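Local coordinates for SufC protein (Thermus thermophilus, PDB 2D2E) that is an ABC-type ATPase that binds and hydrolyses ATP and probably serves iron-sulfur cluster assembly as the cytoplasmic ATPase of the Suf system, at residues A[2-14]-A[54-66]. Sequence-based numbering, arbitrary orientation.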
# COMPACT_ATOMS: atom_id res chain seq x y z
N SER A 2 10.13 14.51 -2.76
CA SER A 2 10.92 13.46 -3.44
C SER A 2 10.91 12.13 -2.67
O SER A 2 11.57 11.18 -3.09
CB SER A 2 12.36 13.92 -3.61
OG SER A 2 12.92 14.25 -2.34
N GLN A 3 10.21 12.07 -1.54
CA GLN A 3 10.17 10.82 -0.79
C GLN A 3 9.04 10.82 0.22
O GLN A 3 8.51 11.87 0.58
CB GLN A 3 11.51 10.61 -0.05
CG GLN A 3 11.80 11.68 1.00
CD GLN A 3 13.22 11.62 1.58
OE1 GLN A 3 13.46 12.05 2.71
NE2 GLN A 3 14.15 11.09 0.81
N LEU A 4 8.68 9.60 0.65
CA LEU A 4 7.71 9.38 1.69
C LEU A 4 8.54 9.02 2.91
O LEU A 4 9.30 8.05 2.86
CB LEU A 4 6.72 8.27 1.38
CG LEU A 4 5.74 7.91 2.50
CD1 LEU A 4 4.84 9.10 2.81
CD2 LEU A 4 4.91 6.70 2.10
N GLU A 5 8.46 9.77 3.99
CA GLU A 5 9.31 9.48 5.13
C GLU A 5 8.56 9.39 6.44
O GLU A 5 7.75 10.24 6.76
CB GLU A 5 10.42 10.56 5.25
CG GLU A 5 11.12 10.54 6.60
CD GLU A 5 12.33 11.48 6.70
OE1 GLU A 5 12.28 12.60 6.13
OE2 GLU A 5 13.32 11.10 7.35
N ILE A 6 8.82 8.35 7.20
CA ILE A 6 8.32 8.15 8.53
C ILE A 6 9.50 8.53 9.38
O ILE A 6 10.58 7.93 9.25
CB ILE A 6 7.86 6.71 8.80
CG1 ILE A 6 6.72 6.34 7.85
CG2 ILE A 6 7.41 6.54 10.24
CD1 ILE A 6 7.16 5.67 6.57
N ARG A 7 9.35 9.53 10.25
CA ARG A 7 10.45 10.02 11.06
C ARG A 7 10.20 9.98 12.57
O ARG A 7 9.30 10.64 13.09
CB ARG A 7 10.78 11.45 10.66
CG ARG A 7 11.88 12.10 11.50
CD ARG A 7 13.24 11.61 11.05
NE ARG A 7 14.33 12.32 11.73
CZ ARG A 7 15.05 11.80 12.71
NH1 ARG A 7 14.82 10.56 13.15
NH2 ARG A 7 16.02 12.52 13.27
N ASP A 8 11.03 9.21 13.27
CA ASP A 8 10.97 9.07 14.74
C ASP A 8 9.54 8.90 15.23
O ASP A 8 9.10 9.62 16.13
CB ASP A 8 11.63 10.28 15.38
CG ASP A 8 11.75 10.21 16.88
OD1 ASP A 8 12.12 9.13 17.41
OD2 ASP A 8 11.49 11.23 17.55
N LEU A 9 8.83 7.95 14.64
CA LEU A 9 7.44 7.75 14.98
C LEU A 9 7.18 6.85 16.19
O LEU A 9 7.65 5.72 16.23
CB LEU A 9 6.68 7.18 13.77
CG LEU A 9 5.17 7.09 13.92
CD1 LEU A 9 4.58 8.50 13.99
CD2 LEU A 9 4.58 6.34 12.73
N TRP A 10 6.45 7.39 17.16
CA TRP A 10 6.08 6.64 18.35
C TRP A 10 4.57 6.65 18.41
O TRP A 10 3.95 7.70 18.26
CB TRP A 10 6.67 7.30 19.62
CG TRP A 10 8.14 7.27 19.66
CD1 TRP A 10 9.00 8.06 18.95
CD2 TRP A 10 8.96 6.36 20.41
NE1 TRP A 10 10.29 7.70 19.20
CE2 TRP A 10 10.30 6.66 20.09
CE3 TRP A 10 8.68 5.32 21.31
CZ2 TRP A 10 11.37 5.96 20.65
CZ3 TRP A 10 9.75 4.62 21.86
CH2 TRP A 10 11.07 4.94 21.53
N ALA A 11 3.96 5.49 18.62
CA ALA A 11 2.51 5.43 18.65
C ALA A 11 2.03 4.34 19.60
O ALA A 11 2.76 3.39 19.89
CB ALA A 11 1.98 5.16 17.25
N SER A 12 0.81 4.50 20.08
CA SER A 12 0.22 3.53 20.99
C SER A 12 -1.24 3.28 20.66
O SER A 12 -1.84 4.01 19.88
CB SER A 12 0.39 4.02 22.44
OG SER A 12 0.23 5.42 22.54
N ILE A 13 -1.81 2.20 21.20
CA ILE A 13 -3.22 1.86 21.00
C ILE A 13 -3.69 1.26 22.33
O ILE A 13 -2.83 0.83 23.11
CB ILE A 13 -3.45 0.91 19.82
CG1 ILE A 13 -4.96 0.74 19.59
CG2 ILE A 13 -2.75 -0.41 20.09
CD1 ILE A 13 -5.31 -0.03 18.32
N ASP A 14 -5.01 1.22 22.57
CA ASP A 14 -5.59 0.76 23.84
C ASP A 14 -4.59 0.95 24.98
O ASP A 14 -4.31 0.00 25.71
CB ASP A 14 -6.05 -0.73 23.86
CG ASP A 14 -5.99 -1.44 22.51
OD1 ASP A 14 -6.97 -1.39 21.75
OD2 ASP A 14 -4.94 -2.06 22.23
N GLU A 54 -7.97 5.11 15.64
CA GLU A 54 -7.83 4.34 16.88
C GLU A 54 -6.45 4.44 17.52
O GLU A 54 -6.28 4.11 18.70
CB GLU A 54 -8.18 2.87 16.65
CG GLU A 54 -9.65 2.63 16.32
CD GLU A 54 -10.01 1.16 16.24
OE1 GLU A 54 -11.16 0.84 15.88
OE2 GLU A 54 -9.13 0.31 16.54
N TYR A 55 -5.46 4.91 16.76
CA TYR A 55 -4.10 5.05 17.27
C TYR A 55 -3.76 6.44 17.75
O TYR A 55 -4.28 7.43 17.24
CB TYR A 55 -3.07 4.67 16.18
CG TYR A 55 -3.17 3.19 15.86
CD1 TYR A 55 -4.05 2.73 14.89
CD2 TYR A 55 -2.42 2.26 16.58
CE1 TYR A 55 -4.20 1.37 14.65
CE2 TYR A 55 -2.58 0.89 16.35
CZ TYR A 55 -3.47 0.46 15.39
OH TYR A 55 -3.63 -0.88 15.14
N THR A 56 -2.86 6.51 18.72
CA THR A 56 -2.41 7.77 19.27
C THR A 56 -0.94 7.96 18.92
O THR A 56 -0.11 7.13 19.29
CB THR A 56 -2.56 7.79 20.81
OG1 THR A 56 -3.92 7.55 21.17
CG2 THR A 56 -2.12 9.14 21.37
N VAL A 57 -0.60 9.03 18.20
CA VAL A 57 0.80 9.26 17.87
C VAL A 57 1.42 10.11 18.99
O VAL A 57 0.94 11.20 19.30
CB VAL A 57 0.95 9.95 16.48
CG1 VAL A 57 2.40 10.36 16.25
CG2 VAL A 57 0.46 8.99 15.38
N GLU A 58 2.47 9.59 19.60
CA GLU A 58 3.15 10.24 20.72
C GLU A 58 4.27 11.17 20.29
O GLU A 58 4.53 12.19 20.93
CB GLU A 58 3.74 9.17 21.63
CG GLU A 58 2.74 8.09 22.01
CD GLU A 58 2.19 8.30 23.40
OE1 GLU A 58 2.03 9.47 23.80
OE2 GLU A 58 1.93 7.29 24.08
N ARG A 59 4.95 10.81 19.21
CA ARG A 59 6.06 11.59 18.74
C ARG A 59 6.29 11.22 17.28
O ARG A 59 5.82 10.17 16.83
CB ARG A 59 7.30 11.26 19.58
CG ARG A 59 8.57 11.91 19.08
CD ARG A 59 9.81 11.36 19.77
NE ARG A 59 9.97 11.86 21.13
CZ ARG A 59 11.13 12.30 21.62
NH1 ARG A 59 12.22 12.29 20.87
NH2 ARG A 59 11.19 12.74 22.87
N GLY A 60 6.98 12.09 16.54
CA GLY A 60 7.27 11.80 15.14
C GLY A 60 6.47 12.53 14.08
O GLY A 60 5.55 13.29 14.37
N GLU A 61 6.82 12.26 12.83
CA GLU A 61 6.15 12.86 11.68
C GLU A 61 6.11 11.88 10.53
O GLU A 61 6.85 10.90 10.51
CB GLU A 61 6.93 14.08 11.18
CG GLU A 61 6.99 15.26 12.10
CD GLU A 61 7.74 16.39 11.44
OE1 GLU A 61 8.93 16.21 11.13
OE2 GLU A 61 7.13 17.46 11.21
N ILE A 62 5.21 12.14 9.59
CA ILE A 62 5.11 11.37 8.36
C ILE A 62 5.08 12.46 7.28
O ILE A 62 4.12 13.24 7.18
CB ILE A 62 3.82 10.53 8.28
CG1 ILE A 62 3.83 9.45 9.37
CG2 ILE A 62 3.74 9.86 6.92
CD1 ILE A 62 2.68 8.45 9.25
N LEU A 63 6.16 12.54 6.50
CA LEU A 63 6.28 13.58 5.47
C LEU A 63 6.07 13.01 4.08
O LEU A 63 6.72 12.04 3.71
CB LEU A 63 7.69 14.19 5.50
CG LEU A 63 8.23 14.58 6.88
CD1 LEU A 63 9.70 14.96 6.79
CD2 LEU A 63 7.42 15.72 7.42
N LEU A 64 5.18 13.63 3.32
CA LEU A 64 4.94 13.20 1.95
C LEU A 64 5.42 14.38 1.11
O LEU A 64 4.81 15.45 1.10
CB LEU A 64 3.45 12.93 1.73
CG LEU A 64 3.14 12.17 0.44
CD1 LEU A 64 1.76 11.52 0.52
CD2 LEU A 64 3.22 13.12 -0.76
N ASP A 65 6.55 14.17 0.44
CA ASP A 65 7.18 15.22 -0.37
C ASP A 65 7.35 16.53 0.42
O ASP A 65 7.01 17.62 -0.05
CB ASP A 65 6.41 15.46 -1.67
CG ASP A 65 6.50 14.27 -2.63
OD1 ASP A 65 7.44 13.46 -2.49
OD2 ASP A 65 5.63 14.15 -3.51
N GLY A 66 7.88 16.40 1.63
CA GLY A 66 8.13 17.56 2.46
C GLY A 66 7.05 18.01 3.44
O GLY A 66 7.37 18.74 4.38
O HOH W 1 9.07 13.96 2.45
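Ile13 lays its CD1 methyl over one face of the Tyr55 ring in the antiparallel beta-subdomain of this ABC ATPase, a CH-pi contact with CD1 3.8 Å from the ring centroid. With CG1 anti to the backbone N (chi1 -174°), Ile13 carries that methyl across to CE2 and CZ, while Tyr55 also touches Thr44, an ADP-binding residue on helix 42-50. Asp8 CG lies at the edge of the Trp10 indole, in the ring plane; Trp10 NE1 donates to Asp8 OD1 at 2.9 Å, from above the carboxylate plane. Arg59 runs alongside the same indole, its CD 3.5 Å from Trp10 CD1, with ring and guanidinium planes 69° apart. The Asp8 carboxylate also faces the guanidinium edge in a long, less certain salt bridge.

Strand 3-13 pairs with 60-64 and then 56-58, and on its other side with strand 16-27. Paired N-H...O=C bonds join Glu5 to Leu63, Arg7 to Glu61 and Ser12 to Thr56. A classic bulge, Glu58 and Arg59 opposite Trp10, shifts the register; Trp10 O takes a short bond from Glu58 N. At the corner Gly60 packs its CA 3.0 Å from Asp8 O, with backbone angles (phi 104°) that suit glycine.

Leu4, Ile6, Ala11, Val57, Ile62 and Leu64 point to the inner face, where Ala11 and Ile62 meet helix 42-50. The end of Leu9 swings back, its side chain at about a right angle to that of Val57, with Leu9 CD1 3.6 Å from Val57 CG1. At the far end Asp65 OD1 accepts Ser2 N and also bonds Tyr164, while OD2 pairs with Lys28. On the outer face Ser12 OG donates to Glu58 OE2 at 3.0 Å, reaching it from above the carboxylate plane.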